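Local coordinates for chorismate mutase (Burkholderia thailandensis, PDB 6CNZ), which catalyses the rearrangement of chorismate to prephenate, the branch-point step toward phenylalanine and tyrosine, probably as an all-helical AroQ-type enzyme, at residues A[35-39]-A[90-95]; A[71-75]-A[166-170]; A[82-86]-A[158-162]. All blocks are in the same frame, centred on the assembly; numbering follows the deposited sequence.

Contact 1 (A[35-39]-A[90-95]); sequences AHWKW and LFATWR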
ATOM      1  N   ALA A  35       9.575  13.335   0.493  1.00 25.22           N
ATOM      2  CA  ALA A  35       9.790  14.566   1.243  1.00 22.54           C
ATOM      3  C   ALA A  35      11.045  14.469   2.091  1.00 22.01           C
ATOM      4  O   ALA A  35      11.869  15.392   2.111  1.00 21.28           O
ATOM      5  CB  ALA A  35       8.576  14.865   2.129  1.00 19.08           C
ATOM      6  N   HIS A  36      11.191  13.356   2.813  1.00 24.84           N
ATOM      7  CA  HIS A  36      12.357  13.135   3.666  1.00 23.52           C
ATOM      8  C   HIS A  36      13.660  13.232   2.860  1.00 26.58           C
ATOM      9  O   HIS A  36      14.604  13.930   3.253  1.00 25.82           O
ATOM     10  CB  HIS A  36      12.196  11.767   4.350  1.00 26.98           C
ATOM     11  CG  HIS A  36      13.180  11.481   5.446  1.00 31.75           C
ATOM     12  ND1 HIS A  36      13.112  10.333   6.214  1.00 34.16           N
ATOM     13  CD2 HIS A  36      14.249  12.176   5.906  1.00 27.55           C
ATOM     14  CE1 HIS A  36      14.107  10.325   7.085  1.00 34.27           C
ATOM     15  NE2 HIS A  36      14.811  11.431   6.919  1.00 34.90           N
ATOM     16  N   TRP A  37      13.720  12.569   1.709  1.00 23.42           N
ATOM     17  CA  TRP A  37      14.910  12.681   0.863  1.00 26.83           C
ATOM     18  C   TRP A  37      15.153  14.123   0.408  1.00 30.07           C
ATOM     19  O   TRP A  37      16.291  14.615   0.447  1.00 30.62           O
ATOM     20  CB  TRP A  37      14.774  11.752  -0.342  1.00 23.38           C
ATOM     21  CG  TRP A  37      16.010  11.671  -1.153  1.00 29.45           C
ATOM     22  CD1 TRP A  37      17.050  10.788  -0.983  1.00 29.00           C
ATOM     23  CD2 TRP A  37      16.367  12.505  -2.267  1.00 34.78           C
ATOM     24  NE1 TRP A  37      18.015  11.017  -1.933  1.00 38.09           N
ATOM     25  CE2 TRP A  37      17.626  12.065  -2.729  1.00 36.06           C
ATOM     26  CE3 TRP A  37      15.747  13.577  -2.915  1.00 41.75           C
ATOM     27  CZ2 TRP A  37      18.281  12.667  -3.812  1.00 47.90           C
ATOM     28  CZ3 TRP A  37      16.401  14.176  -4.005  1.00 45.70           C
ATOM     29  CH2 TRP A  37      17.652  13.717  -4.437  1.00 48.32           C
ATOM     30  N   LYS A  38      14.093  14.823  -0.011  1.00 23.68           N
ATOM     31  CA  LYS A  38      14.242  16.214  -0.466  1.00 25.93           C
ATOM     32  C   LYS A  38      14.623  17.157   0.671  1.00 25.64           C
ATOM     33  O   LYS A  38      15.357  18.128   0.448  1.00 23.07           O
ATOM     34  CB  LYS A  38      12.948  16.674  -1.137  1.00 22.02           C
ATOM     35  CG  LYS A  38      12.694  15.975  -2.482  1.00 22.49           C
ATOM     36  CD  LYS A  38      11.416  16.483  -3.143  1.00 24.73           C
ATOM     37  CE  LYS A  38      11.350  16.124  -4.635  1.00 35.78           C
ATOM     38  NZ  LYS A  38       9.926  16.068  -5.112  1.00 47.55           N
ATOM     39  N   TRP A  39      14.152  16.874   1.893  1.00 24.36           N
ATOM     40  CA  TRP A  39      14.509  17.676   3.061  1.00 24.31           C
ATOM     41  C   TRP A  39      16.004  17.602   3.352  1.00 29.85           C
ATOM     42  O   TRP A  39      16.634  18.610   3.718  1.00 25.06           O
ATOM     43  CB  TRP A  39      13.711  17.190   4.276  1.00 24.50           C
ATOM     44  CG  TRP A  39      14.029  17.909   5.573  1.00 28.49           C
ATOM     45  CD1 TRP A  39      14.901  17.510   6.541  1.00 25.96           C
ATOM     46  CD2 TRP A  39      13.478  19.159   6.017  1.00 21.70           C
ATOM     47  NE1 TRP A  39      14.906  18.417   7.576  1.00 28.39           N
ATOM     48  CE2 TRP A  39      14.046  19.442   7.275  1.00 24.10           C
ATOM     49  CE3 TRP A  39      12.526  20.048   5.486  1.00 27.05           C
ATOM     50  CZ2 TRP A  39      13.716  20.590   8.009  1.00 27.44           C
ATOM     51  CZ3 TRP A  39      12.192  21.198   6.219  1.00 26.82           C
ATOM     52  CH2 TRP A  39      12.784  21.451   7.468  1.00 28.68           C
ATOM     53  N   LEU A  90       4.597  18.206   5.262  1.00 27.75           N
ATOM     54  CA  LEU A  90       5.698  17.624   6.031  1.00 25.23           C
ATOM     55  C   LEU A  90       6.828  18.637   6.226  1.00 26.74           C
ATOM     56  O   LEU A  90       7.345  18.790   7.338  1.00 26.21           O
ATOM     57  CB  LEU A  90       6.215  16.349   5.343  1.00 21.00           C
ATOM     58  CG  LEU A  90       5.236  15.164   5.311  1.00 26.52           C
ATOM     59  CD1 LEU A  90       5.633  14.082   4.275  1.00 23.13           C
ATOM     60  CD2 LEU A  90       5.098  14.546   6.682  1.00 22.67           C
ATOM     61  N   PHE A  91       7.208  19.361   5.159  1.00 28.28           N
ATOM     62  CA  PHE A  91       8.200  20.427   5.289  1.00 23.62           C
ATOM     63  C   PHE A  91       7.793  21.438   6.352  1.00 23.80           C
ATOM     64  O   PHE A  91       8.620  21.854   7.174  1.00 28.78           O
ATOM     65  CB  PHE A  91       8.414  21.149   3.952  1.00 26.10           C
ATOM     66  CG  PHE A  91       9.456  20.501   3.047  1.00 29.33           C
ATOM     67  CD1 PHE A  91       9.668  19.124   3.058  1.00 20.55           C
ATOM     68  CD2 PHE A  91      10.226  21.284   2.190  1.00 31.46           C
ATOM     69  CE1 PHE A  91      10.616  18.542   2.216  1.00 27.08           C
ATOM     70  CE2 PHE A  91      11.172  20.712   1.342  1.00 24.75           C
ATOM     71  CZ  PHE A  91      11.375  19.341   1.361  1.00 25.89           C
ATOM     72  N   ALA A  92       6.524  21.875   6.326  1.00 26.42           N
ATOM     73  CA  ALA A  92       6.051  22.836   7.326  1.00 28.95           C
ATOM     74  C   ALA A  92       6.202  22.269   8.742  1.00 24.80           C
ATOM     75  O   ALA A  92       6.618  22.978   9.663  1.00 25.84           O
ATOM     76  CB  ALA A  92       4.585  23.218   7.035  1.00 27.15           C
ATOM     77  N   THR A  93       5.903  20.982   8.916  1.00 26.18           N
ATOM     78  CA  THR A  93       6.061  20.327  10.214  1.00 34.73           C
ATOM     79  C   THR A  93       7.527  20.251  10.618  1.00 31.00           C
ATOM     80  O   THR A  93       7.888  20.558  11.759  1.00 32.53           O
ATOM     81  CB  THR A  93       5.455  18.920  10.147  1.00 36.98           C
ATOM     82  OG1 THR A  93       4.064  19.019   9.836  1.00 41.06           O
ATOM     83  CG2 THR A  93       5.634  18.156  11.468  1.00 36.07           C
ATOM     84  N   TRP A  94       8.388  19.837   9.691  1.00 27.79           N
ATOM     85  CA  TRP A  94       9.807  19.708  10.000  1.00 29.82           C
ATOM     86  C   TRP A  94      10.463  21.061  10.272  1.00 30.19           C
ATOM     87  O   TRP A  94      11.349  21.145  11.129  1.00 27.09           O
ATOM     88  CB  TRP A  94      10.499  18.946   8.865  1.00 31.40           C
ATOM     89  CG  TRP A  94       9.971  17.539   8.780  1.00 29.69           C
ATOM     90  CD1 TRP A  94       9.375  16.830   9.802  1.00 29.27           C
ATOM     91  CD2 TRP A  94       9.931  16.688   7.627  1.00 25.39           C
ATOM     92  NE1 TRP A  94       8.973  15.596   9.354  1.00 26.42           N
ATOM     93  CE2 TRP A  94       9.312  15.470   8.030  1.00 26.16           C
ATOM     94  CE3 TRP A  94      10.364  16.828   6.293  1.00 24.36           C
ATOM     95  CZ2 TRP A  94       9.120  14.392   7.151  1.00 26.74           C
ATOM     96  CZ3 TRP A  94      10.172  15.753   5.414  1.00 26.67           C
ATOM     97  CH2 TRP A  94       9.553  14.548   5.853  1.00 30.73           C
ATOM     98  N   ARG A  95      10.025  22.134   9.597  1.00 27.49           N
ATOM     99  CA  ARG A  95      10.554  23.467   9.908  1.00 28.76           C
ATOM    100  C   ARG A  95      10.222  23.876  11.331  1.00 36.11           C
ATOM    101  O   ARG A  95      11.026  24.536  11.989  1.00 39.06           O
ATOM    102  CB  ARG A  95       9.999  24.529   8.958  1.00 30.87           C
ATOM    103  CG  ARG A  95      10.595  24.535   7.578  1.00 30.75           C
ATOM    104  CD  ARG A  95      10.037  25.683   6.724  1.00 31.69           C
ATOM    105  NE  ARG A  95      10.247  25.365   5.317  1.00 36.78           N
ATOM    106  CZ  ARG A  95       9.287  25.086   4.444  1.00 39.66           C
ATOM    107  NH1 ARG A  95       8.007  25.133   4.805  1.00 38.81           N
ATOM    108  NH2 ARG A  95       9.613  24.785   3.192  1.00 42.45           N
TER

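Contact 2 (A[71-75]-A[166-170]); sequences YARTF and ALSHV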
ATOM      1  N   TYR A  71      -8.733  11.670 -19.214  1.00 32.29           N
ATOM      2  CA  TYR A  71      -9.177  11.197 -17.910  1.00 29.91           C
ATOM      3  C   TYR A  71      -8.004  10.687 -17.084  1.00 33.12           C
ATOM      4  O   TYR A  71      -7.890  10.996 -15.893  1.00 27.72           O
ATOM      5  CB  TYR A  71     -10.201  10.097 -18.122  1.00 39.96           C
ATOM      6  CG  TYR A  71     -10.808   9.497 -16.893  1.00 33.23           C
ATOM      7  CD1 TYR A  71     -11.432  10.287 -15.949  1.00 29.04           C
ATOM      8  CD2 TYR A  71     -10.804   8.122 -16.709  1.00 33.53           C
ATOM      9  CE1 TYR A  71     -12.016   9.733 -14.834  1.00 30.43           C
ATOM     10  CE2 TYR A  71     -11.391   7.551 -15.604  1.00 29.72           C
ATOM     11  CZ  TYR A  71     -12.003   8.363 -14.667  1.00 36.64           C
ATOM     12  OH  TYR A  71     -12.599   7.793 -13.562  1.00 30.09           O
ATOM     13  N   ALA A  72      -7.116   9.907 -17.699  1.00 35.45           N
ATOM     14  CA  ALA A  72      -5.949   9.426 -16.966  1.00 35.63           C
ATOM     15  C   ALA A  72      -5.001  10.570 -16.631  1.00 28.84           C
ATOM     16  O   ALA A  72      -4.472  10.627 -15.517  1.00 27.08           O
ATOM     17  CB  ALA A  72      -5.230   8.350 -17.769  1.00 28.43           C
ATOM     18  N   ARG A  73      -4.793  11.499 -17.568  1.00 29.76           N
ATOM     19  CA  ARG A  73      -3.881  12.612 -17.309  1.00 35.34           C
ATOM     20  C   ARG A  73      -4.370  13.452 -16.138  1.00 34.21           C
ATOM     21  O   ARG A  73      -3.617  13.726 -15.192  1.00 32.64           O
ATOM     22  CB  ARG A  73      -3.723  13.487 -18.557  1.00 34.51           C
ATOM     23  CG  ARG A  73      -2.751  14.648 -18.347  1.00 39.88           C
ATOM     24  CD  ARG A  73      -2.816  15.709 -19.454  1.00 46.71           C
ATOM     25  NE  ARG A  73      -1.730  16.671 -19.271  1.00 53.77           N
ATOM     26  CZ  ARG A  73      -0.509  16.529 -19.784  1.00 52.52           C
ATOM     27  NH1 ARG A  73      -0.222  15.474 -20.537  1.00 57.66           N
ATOM     28  NH2 ARG A  73       0.424  17.443 -19.558  1.00 45.56           N
ATOM     29  N   THR A  74      -5.641  13.851 -16.176  1.00 29.40           N
ATOM     30  CA  THR A  74      -6.216  14.607 -15.071  1.00 32.33           C
ATOM     31  C   THR A  74      -6.064  13.863 -13.751  1.00 26.40           C
ATOM     32  O   THR A  74      -5.676  14.456 -12.740  1.00 35.46           O
ATOM     33  CB  THR A  74      -7.691  14.891 -15.347  1.00 36.45           C
ATOM     34  OG1 THR A  74      -7.790  15.760 -16.469  1.00 40.02           O
ATOM     35  CG2 THR A  74      -8.340  15.562 -14.142  1.00 37.26           C
ATOM     36  N   PHE A  75      -6.358  12.557 -13.747  1.00 32.33           N
ATOM     37  CA  PHE A  75      -6.198  11.768 -12.532  1.00 30.98           C
ATOM     38  C   PHE A  75      -4.764  11.834 -12.023  1.00 32.39           C
ATOM     39  O   PHE A  75      -4.534  11.903 -10.809  1.00 27.99           O
ATOM     40  CB  PHE A  75      -6.616  10.321 -12.779  1.00 32.81           C
ATOM     41  CG  PHE A  75      -6.448   9.411 -11.577  1.00 29.62           C
ATOM     42  CD1 PHE A  75      -7.364   9.439 -10.533  1.00 25.41           C
ATOM     43  CD2 PHE A  75      -5.389   8.520 -11.509  1.00 25.41           C
ATOM     44  CE1 PHE A  75      -7.226   8.602  -9.435  1.00 24.60           C
ATOM     45  CE2 PHE A  75      -5.239   7.669 -10.414  1.00 25.92           C
ATOM     46  CZ  PHE A  75      -6.163   7.709  -9.371  1.00 23.04           C
ATOM     47  N   ALA A 166      -6.357  13.666  -4.276  1.00 22.18           N
ATOM     48  CA  ALA A 166      -5.940  12.672  -5.257  1.00 27.02           C
ATOM     49  C   ALA A 166      -7.122  12.014  -5.948  1.00 25.21           C
ATOM     50  O   ALA A 166      -6.976  11.497  -7.064  1.00 26.53           O
ATOM     51  CB  ALA A 166      -5.077  11.593  -4.595  1.00 29.04           C
ATOM     52  N   LEU A 167      -8.276  11.966  -5.295  1.00 24.56           N
ATOM     53  CA  LEU A 167      -9.438  11.288  -5.855  1.00 23.76           C
ATOM     54  C   LEU A 167     -10.522  12.272  -6.287  1.00 29.54           C
ATOM     55  O   LEU A 167     -11.690  11.897  -6.398  1.00 28.56           O
ATOM     56  CB  LEU A 167      -9.976  10.281  -4.842  1.00 22.86           C
ATOM     57  CG  LEU A 167      -8.898   9.244  -4.455  1.00 24.12           C
ATOM     58  CD1 LEU A 167      -9.265   8.441  -3.208  1.00 18.04           C
ATOM     59  CD2 LEU A 167      -8.630   8.316  -5.640  1.00 22.07           C
ATOM     60  N   SER A 168     -10.154  13.522  -6.557  1.00 30.13           N
ATOM     61  CA  SER A 168     -11.151  14.569  -6.727  1.00 30.03           C
ATOM     62  C   SER A 168     -11.686  14.686  -8.153  1.00 33.61           C
ATOM     63  O   SER A 168     -12.638  15.441  -8.374  1.00 33.97           O
ATOM     64  CB  SER A 168     -10.589  15.920  -6.249  1.00 27.88           C
ATOM     65  OG  SER A 168      -9.565  16.420  -7.105  1.00 37.09           O
ATOM     66  N   HIS A 169     -11.142  13.939  -9.122  1.00 30.10           N
ATOM     67  CA  HIS A 169     -11.724  13.906 -10.465  1.00 29.13           C
ATOM     68  C   HIS A 169     -11.953  12.480 -10.950  1.00 33.87           C
ATOM     69  O   HIS A 169     -11.940  12.217 -12.159  1.00 39.74           O
ATOM     70  CB  HIS A 169     -10.867  14.671 -11.469  1.00 29.73           C
ATOM     71  CG  HIS A 169     -10.676  16.107 -11.114  1.00 35.52           C
ATOM     72  ND1 HIS A 169      -9.672  16.535 -10.273  1.00 37.33           N
ATOM     73  CD2 HIS A 169     -11.382  17.213 -11.453  1.00 39.99           C
ATOM     74  CE1 HIS A 169      -9.755  17.846 -10.123  1.00 39.87           C
ATOM     75  NE2 HIS A 169     -10.785  18.282 -10.829  1.00 42.49           N
ATOM     76  N   VAL A 170     -12.202  11.555 -10.024  1.00 29.37           N
ATOM     77  CA  VAL A 170     -12.562  10.200 -10.417  1.00 27.39           C
ATOM     78  C   VAL A 170     -13.973  10.170 -10.990  1.00 29.62           C
ATOM     79  O   VAL A 170     -14.236   9.505 -12.004  1.00 25.56           O
ATOM     80  CB  VAL A 170     -12.402   9.241  -9.216  1.00 36.27           C
ATOM     81  CG1 VAL A 170     -13.049   7.896  -9.502  1.00 31.12           C
ATOM     82  CG2 VAL A 170     -10.926   9.049  -8.897  1.00 25.11           C
TER
HETATM   83  O   HOH W   1      -9.677  12.532 -13.722  1.00 42.84           O

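Contact 3 (A[82-86]-A[158-162]); sequences ASKQL and AQKDA. With NO3 (nitrate ion), chain G.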
ATOM      1  N   ALA A  82      -1.583  15.994  -5.000  1.00 26.96           N
ATOM      2  CA  ALA A  82      -1.738  15.401  -3.673  1.00 31.45           C
ATOM      3  C   ALA A  82      -0.386  15.106  -3.040  1.00 27.26           C
ATOM      4  O   ALA A  82      -0.179  15.351  -1.840  1.00 23.67           O
ATOM      5  CB  ALA A  82      -2.565  14.116  -3.773  1.00 19.91           C
ATOM      6  N   SER A  83       0.544  14.575  -3.833  1.00 23.44           N
ATOM      7  CA  SER A  83       1.893  14.321  -3.333  1.00 24.98           C
ATOM      8  C   SER A  83       2.546  15.619  -2.861  1.00 30.86           C
ATOM      9  O   SER A  83       3.057  15.704  -1.737  1.00 32.47           O
ATOM     10  CB  SER A  83       2.727  13.650  -4.431  1.00 24.24           C
ATOM     11  OG  SER A  83       4.053  13.410  -4.004  1.00 35.35           O
ATOM     12  N   LYS A  84       2.495  16.660  -3.692  1.00 23.30           N
ATOM     13  CA  LYS A  84       3.159  17.913  -3.333  1.00 25.63           C
ATOM     14  C   LYS A  84       2.503  18.562  -2.118  1.00 30.47           C
ATOM     15  O   LYS A  84       3.188  19.135  -1.266  1.00 33.32           O
ATOM     16  CB  LYS A  84       3.151  18.870  -4.533  1.00 27.64           C
ATOM     17  CG  LYS A  84       4.149  18.477  -5.608  1.00 35.81           C
ATOM     18  CD  LYS A  84       3.815  19.084  -6.966  1.00 45.55           C
ATOM     19  CE  LYS A  84       4.114  20.565  -7.037  1.00 54.77           C
ATOM     20  NZ  LYS A  84       3.940  21.069  -8.443  1.00 55.98           N
ATOM     21  N   GLN A  85       1.174  18.502  -2.038  1.00 25.58           N
ATOM     22  CA  GLN A  85       0.469  18.977  -0.857  1.00 31.24           C
ATOM     23  C   GLN A  85       0.999  18.298   0.406  1.00 26.85           C
ATOM     24  O   GLN A  85       1.335  18.961   1.395  1.00 26.60           O
ATOM     25  CB  GLN A  85      -1.028  18.707  -1.043  1.00 31.78           C
ATOM     26  CG  GLN A  85      -1.958  19.289  -0.015  1.00 39.84           C
ATOM     27  CD  GLN A  85      -3.374  18.794  -0.249  1.00 37.30           C
ATOM     28  OE1 GLN A  85      -3.782  18.589  -1.392  1.00 32.62           O
ATOM     29  NE2 GLN A  85      -4.104  18.538   0.825  1.00 31.99           N
ATOM     30  N   LEU A  86       1.044  16.971   0.403  1.00 19.75           N
ATOM     31  CA  LEU A  86       1.558  16.246   1.560  1.00 25.15           C
ATOM     32  C   LEU A  86       3.010  16.630   1.852  1.00 25.32           C
ATOM     33  O   LEU A  86       3.376  16.885   3.006  1.00 26.85           O
ATOM     34  CB  LEU A  86       1.431  14.729   1.329  1.00 23.04           C
ATOM     35  CG  LEU A  86       1.823  13.809   2.497  1.00 23.78           C
ATOM     36  CD1 LEU A  86       1.293  14.352   3.821  1.00 25.60           C
ATOM     37  CD2 LEU A  86       1.295  12.392   2.285  1.00 24.22           C
ATOM     38  N   ALA A 158      -3.135  15.730   7.335  1.00 28.77           N
ATOM     39  CA  ALA A 158      -2.513  16.196   6.098  1.00 34.10           C
ATOM     40  C   ALA A 158      -2.602  15.132   5.004  1.00 33.75           C
ATOM     41  O   ALA A 158      -2.984  15.423   3.863  1.00 32.52           O
ATOM     42  CB  ALA A 158      -1.054  16.581   6.361  1.00 31.91           C
ATOM     43  N   GLN A 159      -2.270  13.883   5.341  1.00 24.82           N
ATOM     44  CA  GLN A 159      -2.305  12.831   4.329  1.00 28.72           C
ATOM     45  C   GLN A 159      -3.733  12.514   3.931  1.00 34.88           C
ATOM     46  O   GLN A 159      -4.028  12.344   2.742  1.00 38.61           O
ATOM     47  CB  GLN A 159      -1.599  11.561   4.816  1.00 23.49           C
ATOM     48  CG  GLN A 159      -1.763  10.411   3.803  1.00 27.63           C
ATOM     49  CD  GLN A 159      -0.693   9.360   3.885  1.00 35.84           C
ATOM     50  OE1 GLN A 159       0.358   9.582   4.480  1.00 31.00           O
ATOM     51  NE2 GLN A 159      -0.962   8.187   3.296  1.00 37.81           N
ATOM     52  N   LYS A 160      -4.635  12.453   4.915  1.00 35.88           N
ATOM     53  CA  LYS A 160      -6.042  12.213   4.631  1.00 25.68           C
ATOM     54  C   LYS A 160      -6.635  13.320   3.766  1.00 29.04           C
ATOM     55  O   LYS A 160      -7.429  13.043   2.862  1.00 25.56           O
ATOM     56  CB  LYS A 160      -6.813  12.069   5.940  1.00 34.12           C
ATOM     57  CG  LYS A 160      -6.514  10.765   6.670  1.00 33.20           C
ATOM     58  CD  LYS A 160      -7.530  10.553   7.789  1.00 37.80           C
ATOM     59  CE  LYS A 160      -7.541  11.741   8.718  1.00 45.17           C
ATOM     60  NZ  LYS A 160      -8.304  11.450   9.948  1.00 58.60           N
ATOM     61  N   ASP A 161      -6.271  14.583   4.031  1.00 27.07           N
ATOM     62  CA  ASP A 161      -6.715  15.674   3.159  1.00 29.43           C
ATOM     63  C   ASP A 161      -6.176  15.500   1.742  1.00 30.43           C
ATOM     64  O   ASP A 161      -6.914  15.657   0.755  1.00 25.23           O
ATOM     65  CB  ASP A 161      -6.275  17.022   3.728  1.00 37.99           C
ATOM     66  CG  ASP A 161      -7.133  17.471   4.908  1.00 47.54           C
ATOM     67  OD1 ASP A 161      -8.120  16.771   5.233  1.00 48.04           O
ATOM     68  OD2 ASP A 161      -6.823  18.524   5.507  1.00 49.76           O
ATOM     69  N   ALA A 162      -4.895  15.142   1.622  1.00 24.99           N
ATOM     70  CA  ALA A 162      -4.306  14.977   0.301  1.00 22.43           C
ATOM     71  C   ALA A 162      -4.945  13.817  -0.451  1.00 21.85           C
ATOM     72  O   ALA A 162      -5.019  13.857  -1.683  1.00 29.54           O
ATOM     73  CB  ALA A 162      -2.787  14.789   0.420  1.00 24.79           C
TER
HETATM   74  N   NO3 G 301      -4.641   7.862   3.270  1.00 38.57           N
HETATM   75  O1  NO3 G 301      -3.784   7.802   2.335  1.00 35.69           O
HETATM   76  O2  NO3 G 301      -4.700   8.886   4.019  1.00 33.74           O
HETATM   77  O3  NO3 G 301      -5.433   6.892   3.460  1.00 38.86           O
HETATM   78  O   HOH W   2      -2.263  17.775   2.969  1.00 32.20           O

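Contact 1 (A[35-39]-A[90-95])
An aromatic cluster of Trp39, Phe91 and Trp94 fills the angle between helix 31-41 and helix 69-96, whose local axes approach to 10.7 Å at 52°. Trp39 is the middle member. With CG anti to the backbone N (chi1 178°), its indole reaches across to the other helix. The benzo edge meets Phe91 in a T-shaped pair: Trp39 CE3 sits above the middle of the phenyl ring, 3.9 Å from Phe91 CG. One face of the indole takes Trp94 twice. Trp94 CB makes a CH-pi contact 3.6 Å from the centroid of the Trp39 six-membered ring, nearly on its normal, and the Trp94 ring turns an edge to the five-membered ring, with Trp94 CE3 3.9 Å from Trp39 CG and the planes at 68°. At the rim of the indole, Trp39 CH2 lies 3.8 Å from Arg95 CG. Ala35, one turn earlier, packs directly against the rings: its CB rests 3.7 Å from Leu90 CD1 and 3.8 Å from Trp94 CZ3, while its carbonyl oxygen meets the edge of Phe91 at CE1. Of the Lys38 side chain, CB touches Phe91 CZ, while the amine leads away to the carbonyl of Ile45. Rows of residues four apart, Ala35 with Trp39 and Leu90 with Trp94, thus interlock as in ridges-into-grooves packing of two helices.

Contact 2 (A[71-75]-A[166-170])
Helix 71-75 faces a type I turn running from Leu167 to Val170 just after helix 157-166, and the backbones come nearest at Phe75 and His169, whose CA atoms are 6.3 Å apart. Tyr71 spans the gap. A chi1 of -179° swings the phenol away from its own N and out to Val170, where Tyr71 OH donates to Val170 O over 2.8 Å. The hydroxyl arrives in the carbonyl plane on a lone pair, at a C=O...O angle of 131°, and Val170 O in turn lies near the plane of the phenol ring. A water adds a second bridge, donating to His169 O at 2.8 Å and to Tyr71 O at 3.2 Å. One turn along the helix, Phe75 brings its CE1 corner against the turn, 3.8 Å from Val170 CG2 and 4.1 Å from Leu167 CD2, which sits at the ring edge. Thr74 CG2 lies 3.8 Å from His169 CB, the two side chains crossing at about a right angle; Thr74 OG1 bonds to Ala70 O, and His169 ND1 to Asp78. Helices 107-129 and 15-29 also pack on Phe75 and Val170. Three carbonyls at and beyond the helix end thus have partners: Val170 O the phenol, His169 O the water and Ala166 O the amide of Gln79; these bonds probably hold the turn against the helix, next to Cys171, which is disulfide-bonded to Cys138.

Contact 3 (A[82-86]-A[158-162])
Two glutamine amides each lay one face against the opposite helix. The Gln85 amide lies over the backbone of Ala162, with NE2 3.6 Å from Ala162 CA; its extended chain (chi1 -172°) lays the amide along the neighbouring helix. NE2 donates to a water somewhat tilted from the amide plane, on the side of Ala162; that water is 2.9 Å from Gln85 NE2 and donates to Ala158 O, so a bridge replaces a direct bond. Gln85 OE1 is taken by Thr165 OG1, and the amide is thus gripped at both ends. One face of the Gln159 amide meets a methyl of Leu86, CD2 standing 3.7 Å from Gln159 OE1. The other terminal atom of this amide, Gln159 NE2, sends a nearly straight hydrogen bond (3.0 Å, 166° at the hydrogen) to O1 of a nitrate, a flat ion probably from the crystallisation liquor that Ser25 OG also binds. Alanines let the backbones close in between the glutamines: Ala82 CB is only 3.2 Å from Ala162 O, and Ala162 CB is 4.3 Å from Leu86 CB. Leu86 CD1 touches Ala158 CB at 4.1 Å, while Leu28 of helix 15-29 covers Leu86, Gln159 and Ala162. The local axes of 82-86 and 158-162 pass 8.9 Å apart at 161°: a close antiparallel helix pair in which small alanines form the seam, within the all-helical fold of AroQ-type chorismate mutases.

Overall arrangement
From the N terminus, helix 31-41 enters contact 1, which closes only when helix 69-96 nears its C-terminal end. Before that, the same long helix supplies 71-75 to contact 2 and 82-86 to contact 3, so all three share it as a spine. The return partners come late: 158-162 closes contact 3 and 166-170 closes contact 2, which nests contact 3 inside contact 2, while contact 1 crosses both. Contacts 2 and 3 touch through Ala82 CB and Ala166 CB, 3.7 Å apart; contacts 1 and 2 lie on opposite sides of the chain's centre, about 26 Å between their centres. Together they tie helix 31-41, helix 157-166 and the turn that follows it to helix 69-96.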